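Local coordinates for protein condensin complex subunit 3 (Schizosaccharomyces pombe, PDB 5OQR) that serves as a regulatory subunit of condensin, the complex required to convert interphase chromatin into condensed, mitotic-like chromosomes, at residues Glu523-Tyr528 with Thr560-Ala565; Pro493-His498 with Lys505-Leu510; Cys509-Cys514 with Ile544-Asp549; Ala565-Leu570 with Glu602-Pro607. All blocks are in the same frame, centred on the assembly; numbering follows the deposited sequence.

Contact 1: Glu523-Tyr528 with Thr560-Ala565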
loop_
_atom_site.group_PDB
_atom_site.type_symbol
_atom_site.label_atom_id
_atom_site.label_comp_id
_atom_site.label_asym_id
_atom_site.label_seq_id
_atom_site.Cartn_x
_atom_site.Cartn_y
_atom_site.Cartn_z
ATOM N N GLU A 523 36.558 -2.814 18.604
ATOM C CA GLU A 523 37.854 -2.331 18.147
ATOM C C GLU A 523 37.763 -1.591 16.820
ATOM O O GLU A 523 38.644 -0.781 16.516
ATOM C CB GLU A 523 38.831 -3.501 18.026
ATOM C CG GLU A 523 40.240 -3.105 17.618
ATOM C CD GLU A 523 41.194 -4.286 17.601
ATOM O OE1 GLU A 523 40.758 -5.408 17.940
ATOM O OE2 GLU A 523 42.380 -4.096 17.251
ATOM N N ASN A 524 36.719 -1.836 16.031
ATOM C CA ASN A 524 36.596 -1.254 14.701
ATOM C C ASN A 524 35.541 -0.162 14.607
ATOM O O ASN A 524 35.357 0.401 13.523
ATOM C CB ASN A 524 36.289 -2.352 13.680
ATOM C CG ASN A 524 37.523 -3.136 13.286
ATOM O OD1 ASN A 524 38.551 -2.558 12.941
ATOM N ND2 ASN A 524 37.432 -4.457 13.348
ATOM N N VAL A 525 34.846 0.157 15.700
ATOM C CA VAL A 525 33.915 1.288 15.683
ATOM C C VAL A 525 34.605 2.557 15.189
ATOM O O VAL A 525 34.051 3.233 14.312
ATOM C CB VAL A 525 33.260 1.460 17.054
ATOM C CG1 VAL A 525 32.517 2.791 17.140
ATOM C CG2 VAL A 525 32.297 0.321 17.336
ATOM N N PRO A 526 35.777 2.940 15.701
ATOM C CA PRO A 526 36.428 4.158 15.189
ATOM C C PRO A 526 36.586 4.173 13.681
ATOM O O PRO A 526 36.433 5.229 13.055
ATOM C CB PRO A 526 37.786 4.146 15.904
ATOM C CG PRO A 526 37.548 3.381 17.151
ATOM C CD PRO A 526 36.529 2.336 16.813
ATOM N N LEU A 527 36.891 3.025 13.078
ATOM C CA LEU A 527 37.063 2.969 11.631
ATOM C C LEU A 527 35.771 3.332 10.914
ATOM O O LEU A 527 35.764 4.163 10.000
ATOM C CB LEU A 527 37.533 1.574 11.219
ATOM C CG LEU A 527 37.697 1.327 9.718
ATOM C CD1 LEU A 527 38.774 2.227 9.139
ATOM C CD2 LEU A 527 38.020 -0.124 9.467
ATOM N N TYR A 528 34.660 2.716 11.318
ATOM C CA TYR A 528 33.391 2.968 10.650
ATOM C C TYR A 528 32.848 4.361 10.935
ATOM O O TYR A 528 32.028 4.860 10.157
ATOM C CB TYR A 528 32.380 1.900 11.055
ATOM C CG TYR A 528 32.710 0.560 10.449
ATOM C CD1 TYR A 528 33.319 -0.433 11.197
ATOM C CD2 TYR A 528 32.440 0.304 9.113
ATOM C CE1 TYR A 528 33.632 -1.653 10.637
ATOM C CE2 TYR A 528 32.748 -0.909 8.543
ATOM C CZ TYR A 528 33.345 -1.883 9.306
ATOM O OH TYR A 528 33.648 -3.094 8.734
ATOM N N THR A 560 28.752 2.052 24.801
ATOM C CA THR A 560 28.345 3.309 25.416
ATOM C C THR A 560 29.430 4.375 25.339
ATOM O O THR A 560 29.118 5.564 25.457
ATOM C CB THR A 560 27.943 3.074 26.873
ATOM O OG1 THR A 560 28.622 1.920 27.382
ATOM C CG2 THR A 560 26.439 2.869 26.981
ATOM N N GLU A 561 30.691 3.984 25.138
ATOM C CA GLU A 561 31.750 4.973 24.963
ATOM C C GLU A 561 31.574 5.736 23.660
ATOM O O GLU A 561 31.984 6.898 23.559
ATOM C CB GLU A 561 33.126 4.306 24.982
ATOM C CG GLU A 561 33.465 3.545 26.249
ATOM C CD GLU A 561 32.817 2.175 26.297
ATOM O OE1 GLU A 561 31.621 2.063 25.952
ATOM O OE2 GLU A 561 33.506 1.205 26.663
ATOM N N TYR A 562 30.982 5.097 22.654
ATOM C CA TYR A 562 30.756 5.705 21.353
ATOM C C TYR A 562 29.301 6.114 21.159
ATOM O O TYR A 562 28.875 6.363 20.028
ATOM C CB TYR A 562 31.192 4.740 20.250
ATOM C CG TYR A 562 32.636 4.305 20.357
ATOM C CD1 TYR A 562 33.670 5.210 20.178
ATOM C CD2 TYR A 562 32.964 2.984 20.631
ATOM C CE1 TYR A 562 34.989 4.816 20.272
ATOM C CE2 TYR A 562 34.281 2.581 20.723
ATOM C CZ TYR A 562 35.289 3.502 20.544
ATOM O OH TYR A 562 36.603 3.110 20.638
ATOM N N GLU A 563 28.537 6.199 22.248
ATOM C CA GLU A 563 27.109 6.479 22.151
ATOM C C GLU A 563 26.847 7.789 21.419
ATOM O O GLU A 563 25.975 7.864 20.546
ATOM C CB GLU A 563 26.505 6.510 23.552
ATOM C CG GLU A 563 25.004 6.674 23.595
ATOM C CD GLU A 563 24.490 6.819 25.012
ATOM O OE1 GLU A 563 25.145 7.520 25.810
ATOM O OE2 GLU A 563 23.438 6.224 25.333
ATOM N N ASP A 564 27.591 8.840 21.764
ATOM C CA ASP A 564 27.338 10.143 21.160
ATOM C C ASP A 564 27.798 10.182 19.710
ATOM O O ASP A 564 27.159 10.823 18.867
ATOM C CB ASP A 564 28.030 11.239 21.972
ATOM C CG ASP A 564 27.527 11.310 23.401
ATOM O OD1 ASP A 564 26.380 11.756 23.607
ATOM O OD2 ASP A 564 28.283 10.925 24.318
ATOM N N ALA A 565 28.903 9.505 19.396
ATOM C CA ALA A 565 29.409 9.510 18.028
ATOM C C ALA A 565 28.480 8.747 17.094
ATOM O O ALA A 565 28.261 9.163 15.951
ATOM C CB ALA A 565 30.815 8.916 17.987
#
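The ring of Tyr562 takes Val525 on one face, while Pro526 meets the hydroxyl end of the ring obliquely. Val525 CG1 lies 3.5 Å above the ring plane, offset toward the rim on the CD2 side. It is a CH-pi contact, with Val525 CG1 3.8 Å from the centroid of the Tyr562 ring and 24° off its normal. The valine torsion explains this choice of methyl: CG1 is anti to the backbone N (chi1 168°) and reaches the ring. Val525 CB adds to the contact, 3.9 Å from Tyr562 CD2. The Pro526 ring crosses the tyrosine side chain at about a right angle. Its CG is 3.6 Å from Tyr562 OH, and Pro526 CD lies close to the same oxygen. The interaction is apolar apart from this hydroxyl. Tyr562 is at the N-cap position of helix 563-574, so the ring reaches out from just before that helix. Val525 is buried, whereas Pro526 is at the surface. Phe522 also meets the Tyr562 ring, their planes at about 45°. The contact joins helix 518-534 to the start of helix 563-574, and Val525 also packs on Leu547 and Met550 of helix 537-554.

Contact 2: Pro493-His498 with Lys505-Leu510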
loop_
_atom_site.group_PDB
_atom_site.type_symbol
_atom_site.label_atom_id
_atom_site.label_comp_id
_atom_site.label_asym_id
_atom_site.label_seq_id
_atom_site.Cartn_x
_atom_site.Cartn_y
_atom_site.Cartn_z
ATOM N N PRO A 493 43.940 -6.861 3.701
ATOM C CA PRO A 493 44.512 -6.385 2.431
ATOM C C PRO A 493 43.505 -5.665 1.550
ATOM O O PRO A 493 43.852 -4.673 0.899
ATOM C CB PRO A 493 45.017 -7.678 1.777
ATOM C CG PRO A 493 45.257 -8.603 2.907
ATOM C CD PRO A 493 44.237 -8.285 3.942
ATOM N N ALA A 494 42.260 -6.140 1.517
ATOM C CA ALA A 494 41.234 -5.473 0.725
ATOM C C ALA A 494 40.881 -4.115 1.316
ATOM O O ALA A 494 40.733 -3.132 0.582
ATOM C CB ALA A 494 39.991 -6.356 0.633
ATOM N N VAL A 495 40.745 -4.037 2.641
ATOM C CA VAL A 495 40.402 -2.770 3.278
ATOM C C VAL A 495 41.481 -1.727 3.020
ATOM O O VAL A 495 41.190 -0.527 2.957
ATOM C CB VAL A 495 40.163 -2.985 4.785
ATOM C CG1 VAL A 495 40.156 -1.657 5.539
ATOM C CG2 VAL A 495 38.846 -3.714 5.008
ATOM N N ARG A 496 42.731 -2.152 2.868
ATOM C CA ARG A 496 43.829 -1.227 2.621
ATOM C C ARG A 496 44.087 -0.996 1.138
ATOM O O ARG A 496 44.952 -0.185 0.796
ATOM C CB ARG A 496 45.115 -1.735 3.276
ATOM C CG ARG A 496 44.977 -2.124 4.740
ATOM C CD ARG A 496 46.295 -1.980 5.495
ATOM N NE ARG A 496 47.462 -2.293 4.671
ATOM C CZ ARG A 496 48.711 -2.330 5.124
ATOM N NH1 ARG A 496 48.969 -2.082 6.402
ATOM N NH2 ARG A 496 49.708 -2.620 4.298
ATOM N N SER A 497 43.369 -1.685 0.258
ATOM C CA SER A 497 43.603 -1.545 -1.172
ATOM C C SER A 497 43.256 -0.140 -1.645
ATOM O O SER A 497 42.279 0.463 -1.195
ATOM C CB SER A 497 42.775 -2.570 -1.945
ATOM O OG SER A 497 42.843 -2.327 -3.338
ATOM N N HIS A 498 44.067 0.380 -2.565
ATOM C CA HIS A 498 43.768 1.652 -3.209
ATOM C C HIS A 498 42.695 1.526 -4.281
ATOM O O HIS A 498 42.167 2.549 -4.728
ATOM C CB HIS A 498 45.034 2.245 -3.830
ATOM C CG HIS A 498 45.923 2.937 -2.846
ATOM N ND1 HIS A 498 46.978 2.307 -2.223
ATOM C CD2 HIS A 498 45.912 4.206 -2.376
ATOM C CE1 HIS A 498 47.581 3.159 -1.413
ATOM N NE2 HIS A 498 46.953 4.320 -1.487
ATOM N N LYS A 505 34.300 -3.649 -0.913
ATOM C CA LYS A 505 33.950 -5.041 -0.660
ATOM C C LYS A 505 34.648 -5.560 0.591
ATOM O O LYS A 505 34.073 -6.349 1.347
ATOM C CB LYS A 505 34.307 -5.893 -1.876
ATOM C CG LYS A 505 33.998 -7.374 -1.722
ATOM C CD LYS A 505 32.504 -7.664 -1.691
ATOM C CE LYS A 505 31.845 -7.413 -3.036
ATOM N NZ LYS A 505 32.484 -8.193 -4.134
ATOM N N GLY A 506 35.885 -5.121 0.830
ATOM C CA GLY A 506 36.590 -5.556 2.022
ATOM C C GLY A 506 35.929 -5.070 3.296
ATOM O O GLY A 506 35.916 -5.774 4.308
ATOM N N LEU A 507 35.373 -3.857 3.267
ATOM C CA LEU A 507 34.711 -3.326 4.454
ATOM C C LEU A 507 33.426 -4.084 4.758
ATOM O O LEU A 507 33.133 -4.371 5.922
ATOM C CB LEU A 507 34.428 -1.835 4.276
ATOM C CG LEU A 507 35.610 -0.910 4.568
ATOM C CD1 LEU A 507 35.329 0.483 4.055
ATOM C CD2 LEU A 507 35.907 -0.871 6.057
ATOM N N GLU A 508 32.645 -4.410 3.728
ATOM C CA GLU A 508 31.458 -5.232 3.939
ATOM C C GLU A 508 31.829 -6.577 4.550
ATOM O O GLU A 508 31.106 -7.098 5.405
ATOM C CB GLU A 508 30.713 -5.430 2.622
ATOM C CG GLU A 508 30.302 -4.138 1.939
ATOM C CD GLU A 508 29.643 -4.376 0.595
ATOM O OE1 GLU A 508 28.467 -4.795 0.573
ATOM O OE2 GLU A 508 30.307 -4.156 -0.440
ATOM N N CYS A 509 32.956 -7.154 4.125
ATOM C CA CYS A 509 33.415 -8.405 4.717
ATOM C C CYS A 509 33.849 -8.200 6.160
ATOM O O CYS A 509 33.541 -9.021 7.031
ATOM C CB CYS A 509 34.569 -8.986 3.897
ATOM S SG CYS A 509 34.113 -9.637 2.287
ATOM N N LEU A 510 34.573 -7.114 6.430
ATOM C CA LEU A 510 34.993 -6.825 7.796
ATOM C C LEU A 510 33.791 -6.644 8.713
ATOM O O LEU A 510 33.807 -7.092 9.865
ATOM C CB LEU A 510 35.875 -5.580 7.809
ATOM C CG LEU A 510 36.306 -5.047 9.175
ATOM C CD1 LEU A 510 36.920 -6.135 10.030
ATOM C CD2 LEU A 510 37.282 -3.907 8.995
#
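Within HEAT repeat 7, Ala494 and Val495 at the end of helix 480-495 pack against Gly506 on helix 500-514. The backbones come close here, with Ala494 CA 4.8 Å from Gly506 CA. Such an approach depends on Gly506 having no side chain. A CB at this position would point at helix 480-495 and run into Ala494 CB. The methyl of Ala494 instead rests on the bare backbone, its CB 3.8 Å from Gly506 CA. Val495 gives the larger share of the buried surface. It lies beside the glycine, and its CG2 does the touching, 3.6 Å from Gly506 C. Its chi1 of 165° sets CG2 anti to the carbonyl carbon, where that methyl covers the peptide between Gly506 and Leu507. The same methyl then meets two leucines at longer range. Val495 CG2 is 4.2 Å from Leu507 CD2 and 4.3 Å from Leu510 CD2. These leucine contacts are apolar. Beyond the two segments, Ala494 also packs on Leu463 of helix 457-471, and Leu510 on Leu527 and Tyr528 of helix 518-534. Helix 480-495 ends close by, where Ser497 N bonds back to Ala494 O at 3.0 Å. Two consecutive helices joined by a short turn and packed against each other form the helical hairpin of a HEAT repeat; here a glycine and an alanine let them come close.

Contact 3: Cys509-Cys514 with Ile544-Asp549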
loop_
_atom_site.group_PDB
_atom_site.type_symbol
_atom_site.label_atom_id
_atom_site.label_comp_id
_atom_site.label_asym_id
_atom_site.label_seq_id
_atom_site.Cartn_x
_atom_site.Cartn_y
_atom_site.Cartn_z
ATOM N N CYS A 509 32.956 -7.154 4.125
ATOM C CA CYS A 509 33.415 -8.405 4.717
ATOM C C CYS A 509 33.849 -8.200 6.160
ATOM O O CYS A 509 33.541 -9.021 7.031
ATOM C CB CYS A 509 34.569 -8.986 3.897
ATOM S SG CYS A 509 34.113 -9.637 2.287
ATOM N N LEU A 510 34.573 -7.114 6.430
ATOM C CA LEU A 510 34.993 -6.825 7.796
ATOM C C LEU A 510 33.791 -6.644 8.713
ATOM O O LEU A 510 33.807 -7.092 9.865
ATOM C CB LEU A 510 35.875 -5.580 7.809
ATOM C CG LEU A 510 36.306 -5.047 9.175
ATOM C CD1 LEU A 510 36.920 -6.135 10.030
ATOM C CD2 LEU A 510 37.282 -3.907 8.995
ATOM N N SER A 511 32.734 -6.003 8.216
ATOM C CA SER A 511 31.546 -5.782 9.033
ATOM C C SER A 511 30.951 -7.101 9.500
ATOM O O SER A 511 30.610 -7.259 10.677
ATOM C CB SER A 511 30.513 -4.977 8.245
ATOM O OG SER A 511 31.033 -3.721 7.852
ATOM N N LEU A 512 30.819 -8.066 8.587
ATOM C CA LEU A 512 30.190 -9.337 8.932
ATOM C C LEU A 512 31.014 -10.121 9.941
ATOM O O LEU A 512 30.461 -10.930 10.692
ATOM C CB LEU A 512 29.969 -10.170 7.672
ATOM C CG LEU A 512 28.914 -9.638 6.703
ATOM C CD1 LEU A 512 28.999 -10.361 5.376
ATOM C CD2 LEU A 512 27.524 -9.783 7.297
ATOM N N VAL A 513 32.329 -9.907 9.973
ATOM C CA VAL A 513 33.150 -10.564 10.983
ATOM C C VAL A 513 32.956 -9.892 12.332
ATOM O O VAL A 513 33.016 -10.549 13.377
ATOM C CB VAL A 513 34.630 -10.559 10.556
ATOM C CG1 VAL A 513 35.498 -11.221 11.614
ATOM C CG2 VAL A 513 34.795 -11.268 9.232
ATOM N N CYS A 514 32.720 -8.580 12.335
ATOM C CA CYS A 514 32.467 -7.874 13.584
ATOM C C CYS A 514 31.178 -8.344 14.240
ATOM O O CYS A 514 31.055 -8.296 15.466
ATOM C CB CYS A 514 32.419 -6.371 13.326
ATOM S SG CYS A 514 34.020 -5.663 12.926
ATOM N N ILE A 544 26.440 3.095 8.568
ATOM C CA ILE A 544 25.152 3.050 9.259
ATOM C C ILE A 544 24.717 1.606 9.479
ATOM O O ILE A 544 24.290 1.229 10.576
ATOM C CB ILE A 544 24.088 3.840 8.473
ATOM C CG1 ILE A 544 24.491 5.311 8.322
ATOM C CG2 ILE A 544 22.723 3.736 9.150
ATOM C CD1 ILE A 544 24.550 6.093 9.616
ATOM N N ARG A 545 24.798 0.781 8.435
ATOM C CA ARG A 545 24.386 -0.612 8.572
ATOM C C ARG A 545 25.275 -1.354 9.557
ATOM O O ARG A 545 24.790 -2.140 10.379
ATOM C CB ARG A 545 24.411 -1.312 7.212
ATOM C CG ARG A 545 23.493 -0.713 6.164
ATOM C CD ARG A 545 23.408 -1.615 4.940
ATOM N NE ARG A 545 22.953 -0.898 3.753
ATOM C CZ ARG A 545 23.756 -0.320 2.867
ATOM N NH1 ARG A 545 25.072 -0.365 3.018
ATOM N NH2 ARG A 545 23.240 0.307 1.821
ATOM N N THR A 546 26.585 -1.123 9.487
ATOM C CA THR A 546 27.515 -1.843 10.349
ATOM C C THR A 546 27.300 -1.482 11.811
ATOM O O THR A 546 27.114 -2.362 12.658
ATOM C CB THR A 546 28.952 -1.539 9.928
ATOM O OG1 THR A 546 29.110 -1.826 8.536
ATOM C CG2 THR A 546 29.935 -2.371 10.731
ATOM N N LEU A 547 27.325 -0.186 12.126
ATOM C CA LEU A 547 27.164 0.246 13.510
ATOM C C LEU A 547 25.794 -0.144 14.052
ATOM O O LEU A 547 25.671 -0.546 15.214
ATOM C CB LEU A 547 27.386 1.753 13.606
ATOM C CG LEU A 547 28.848 2.164 13.407
ATOM C CD1 LEU A 547 28.958 3.589 12.908
ATOM C CD2 LEU A 547 29.617 1.999 14.697
ATOM N N THR A 548 24.755 -0.052 13.223
ATOM C CA THR A 548 23.425 -0.450 13.671
ATOM C C THR A 548 23.373 -1.940 13.974
ATOM O O THR A 548 22.780 -2.357 14.975
ATOM C CB THR A 548 22.376 -0.083 12.618
ATOM O OG1 THR A 548 22.397 1.329 12.390
ATOM C CG2 THR A 548 20.982 -0.477 13.083
ATOM N N ASP A 549 23.987 -2.762 13.121
ATOM C CA ASP A 549 23.947 -4.203 13.337
ATOM C C ASP A 549 24.826 -4.625 14.506
ATOM O O ASP A 549 24.492 -5.581 15.212
ATOM C CB ASP A 549 24.365 -4.930 12.061
ATOM C CG ASP A 549 23.248 -4.991 11.037
ATOM O OD1 ASP A 549 22.240 -4.272 11.211
ATOM O OD2 ASP A 549 23.375 -5.755 10.059
#
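Ser511 and Thr546 are the residues whose CA atoms come nearest between 509-514 and 544-549, 5.8 Å apart. Both segments are helical throughout. Regular bonds run along them, such as Asp549 N to Arg545 O at 2.9 Å. The two small side chains point at each other from their CB atoms and carry the contact alone. Ser511 OG lies 2.8 Å from Thr546 OG1. The threonine methyl is near too, with Thr546 CG2 3.6 Å from Ser511 CB. In Thr546 (chi1 -54°) the hydroxyl stands anti to the carbonyl carbon and beside the backbone N. From there OG1 bonds Thr542 O, one turn back. Ser511 OG bonds Leu507 O and Tyr528 OH, so these buried hydroxyls have partners in their surroundings. A valine in place of Thr546 would probably leave Thr542 O without this hydroxyl donor and set a methyl against Ser511 OG. On the same helix as Thr546, Thr548 OG1 bonds Ile544 O at 2.6 Å. The contact links helix 500-514 to helix 537-554, with Tyr528 of the intervening helix 518-534 beside it. Leu547 of helix 537-554 packs in turn on Ile566 and Ile569 of helix 563-574. A chain of another protein packs on Ser511, and its backbone bonds both carboxylate oxygens of Asp549.

Contact 4: Ala565-Leu570 with Glu602-Pro607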
loop_
_atom_site.group_PDB
_atom_site.type_symbol
_atom_site.label_atom_id
_atom_site.label_comp_id
_atom_site.label_asym_id
_atom_site.label_seq_id
_atom_site.Cartn_x
_atom_site.Cartn_y
_atom_site.Cartn_z
ATOM N N ALA A 565 28.903 9.505 19.396
ATOM C CA ALA A 565 29.409 9.510 18.028
ATOM C C ALA A 565 28.480 8.747 17.094
ATOM O O ALA A 565 28.261 9.163 15.951
ATOM C CB ALA A 565 30.815 8.916 17.987
ATOM N N ILE A 566 27.925 7.630 17.559
ATOM C CA ILE A 566 27.013 6.853 16.727
ATOM C C ILE A 566 25.702 7.602 16.541
ATOM O O ILE A 566 25.174 7.695 15.427
ATOM C CB ILE A 566 26.796 5.457 17.340
ATOM C CG1 ILE A 566 28.070 4.625 17.176
ATOM C CG2 ILE A 566 25.608 4.750 16.693
ATOM C CD1 ILE A 566 28.081 3.339 17.967
ATOM N N SER A 567 25.154 8.145 17.630
ATOM C CA SER A 567 23.935 8.938 17.520
ATOM C C SER A 567 24.135 10.117 16.578
ATOM O O SER A 567 23.223 10.489 15.832
ATOM C CB SER A 567 23.504 9.421 18.903
ATOM O OG SER A 567 23.262 8.329 19.771
ATOM N N SER A 568 25.330 10.708 16.589
ATOM C CA SER A 568 25.610 11.843 15.717
ATOM C C SER A 568 25.415 11.476 14.251
ATOM O O SER A 568 24.699 12.167 13.517
ATOM C CB SER A 568 27.030 12.347 15.961
ATOM O OG SER A 568 27.384 13.343 15.019
ATOM N N ILE A 569 26.051 10.391 13.798
ATOM C CA ILE A 569 25.942 10.021 12.391
ATOM C C ILE A 569 24.513 9.621 12.054
ATOM O O ILE A 569 24.055 9.828 10.925
ATOM C CB ILE A 569 26.941 8.904 12.032
ATOM C CG1 ILE A 569 26.584 7.590 12.731
ATOM C CG2 ILE A 569 28.355 9.320 12.406
ATOM C CD1 ILE A 569 27.315 6.400 12.182
ATOM N N LEU A 570 23.786 9.050 13.016
ATOM C CA LEU A 570 22.379 8.737 12.791
ATOM C C LEU A 570 21.555 10.007 12.615
ATOM O O LEU A 570 20.636 10.045 11.789
ATOM C CB LEU A 570 21.837 7.899 13.947
ATOM C CG LEU A 570 22.334 6.454 14.032
ATOM C CD1 LEU A 570 21.934 5.826 15.353
ATOM C CD2 LEU A 570 21.791 5.629 12.877
ATOM N N GLU A 602 13.768 8.768 23.623
ATOM C CA GLU A 602 13.453 10.175 23.852
ATOM C C GLU A 602 14.252 11.080 22.925
ATOM O O GLU A 602 13.717 12.046 22.368
ATOM C CB GLU A 602 13.731 10.546 25.311
ATOM C CG GLU A 602 13.314 9.495 26.341
ATOM C CD GLU A 602 14.383 8.438 26.585
ATOM O OE1 GLU A 602 15.577 8.724 26.349
ATOM O OE2 GLU A 602 14.026 7.313 26.994
ATOM N N LEU A 603 15.539 10.780 22.746
ATOM C CA LEU A 603 16.414 11.664 21.984
ATOM C C LEU A 603 16.097 11.616 20.494
ATOM O O LEU A 603 16.183 12.638 19.805
ATOM C CB LEU A 603 17.873 11.287 22.240
ATOM C CG LEU A 603 18.928 12.197 21.609
ATOM C CD1 LEU A 603 18.937 13.563 22.270
ATOM C CD2 LEU A 603 20.306 11.552 21.680
ATOM N N PHE A 604 15.732 10.445 19.978
ATOM C CA PHE A 604 15.473 10.291 18.551
ATOM C C PHE A 604 14.009 10.475 18.189
ATOM O O PHE A 604 13.704 10.846 17.050
ATOM C CB PHE A 604 15.932 8.908 18.076
ATOM C CG PHE A 604 17.420 8.769 17.962
ATOM C CD1 PHE A 604 18.103 9.363 16.918
ATOM C CD2 PHE A 604 18.135 8.044 18.895
ATOM C CE1 PHE A 604 19.470 9.242 16.808
ATOM C CE2 PHE A 604 19.503 7.918 18.791
ATOM C CZ PHE A 604 20.172 8.517 17.747
ATOM N N LEU A 605 13.097 10.222 19.127
ATOM C CA LEU A 605 11.675 10.252 18.805
ATOM C C LEU A 605 11.257 11.603 18.238
ATOM O O LEU A 605 10.431 11.670 17.322
ATOM C CB LEU A 605 10.864 9.917 20.058
ATOM C CG LEU A 605 9.631 9.014 19.993
ATOM C CD1 LEU A 605 9.713 7.943 18.923
ATOM C CD2 LEU A 605 9.456 8.362 21.358
ATOM N N LYS A 606 11.821 12.695 18.765
ATOM C CA LYS A 606 11.435 14.017 18.275
ATOM C C LYS A 606 12.045 14.311 16.912
ATOM O O LYS A 606 11.295 14.677 15.992
ATOM C CB LYS A 606 11.792 15.082 19.317
ATOM C CG LYS A 606 11.416 16.504 18.929
ATOM C CD LYS A 606 12.398 17.504 19.507
ATOM C CE LYS A 606 12.032 18.926 19.120
ATOM N NZ LYS A 606 13.204 19.839 19.167
ATOM N N PRO A 607 13.355 14.179 16.699
ATOM C CA PRO A 607 13.879 14.335 15.331
ATOM C C PRO A 607 13.213 13.430 14.309
ATOM O O PRO A 607 13.067 13.825 13.146
ATOM C CB PRO A 607 15.365 13.998 15.497
ATOM C CG PRO A 607 15.663 14.342 16.897
ATOM C CD PRO A 607 14.443 14.025 17.682
#
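Phe604 has CG anti to its carbonyl carbon and beside the backbone N (chi1 -74°), which carries CZ to Ser567 on helix 563-574. Ser567 is turned in the same way (chi1 -60°), with OG beside its own backbone N. The two backbones are well apart, Ser567 CA being 8.6 Å from Phe604 CA, and the phenyl ring bridges the distance. Its far end does the touching: Phe604 CZ is 3.6 Å from Ser567 CB. Ser567 CA lies at the ring edge, in its plane, while Ser567 CB comes in obliquely. Ser567 OG is 3.7 Å from Phe604 CZ, but its polar partners are elsewhere. It bonds Arg600 NH2 and Glu563 O. Leu570 packs one turn further along. Its side chain crosses that of Phe604 at about a right angle, and Leu570 CB is 3.9 Å from Phe604 CE1. The tip also takes part, with Leu570 CD1 4.0 Å from Phe604 CZ. All three touching residues are buried. Phe571 of helix 563-574 stacks on the Phe604 ring. An alanine in place of Phe604 is likely to open a gap beside Ser567 and Leu570 and leave Phe571 without its stacking partner. The contact ties helix 563-574 to helix 601-613. Helix 580-597 also packs here, with Ile590 against Phe604 and Ala589 and Leu593 against Leu570.

How the contacts relate
Contacts 2, 3 and 4 are buried, while contact 1 reaches the surface through Pro526. Contacts 2 and 3 share helix 500-514, and contacts 1 and 4 share helix 563-574. Contact 2 stays within HEAT repeat 7, whereas contact 3 runs from repeat 7 to repeat 8. Their chemistry differs. A glycine allows close backbones in contact 2, hydroxyls meet in contact 3, and single aromatic rings span wider gaps in contacts 1 and 4. Tyr528 of contact 1 reaches contacts 2 and 3 through its hydroxyl. Contacts 3 and 4 touch through Leu547 and Ile569. Of the four, only contact 3 is touched by another protein chain.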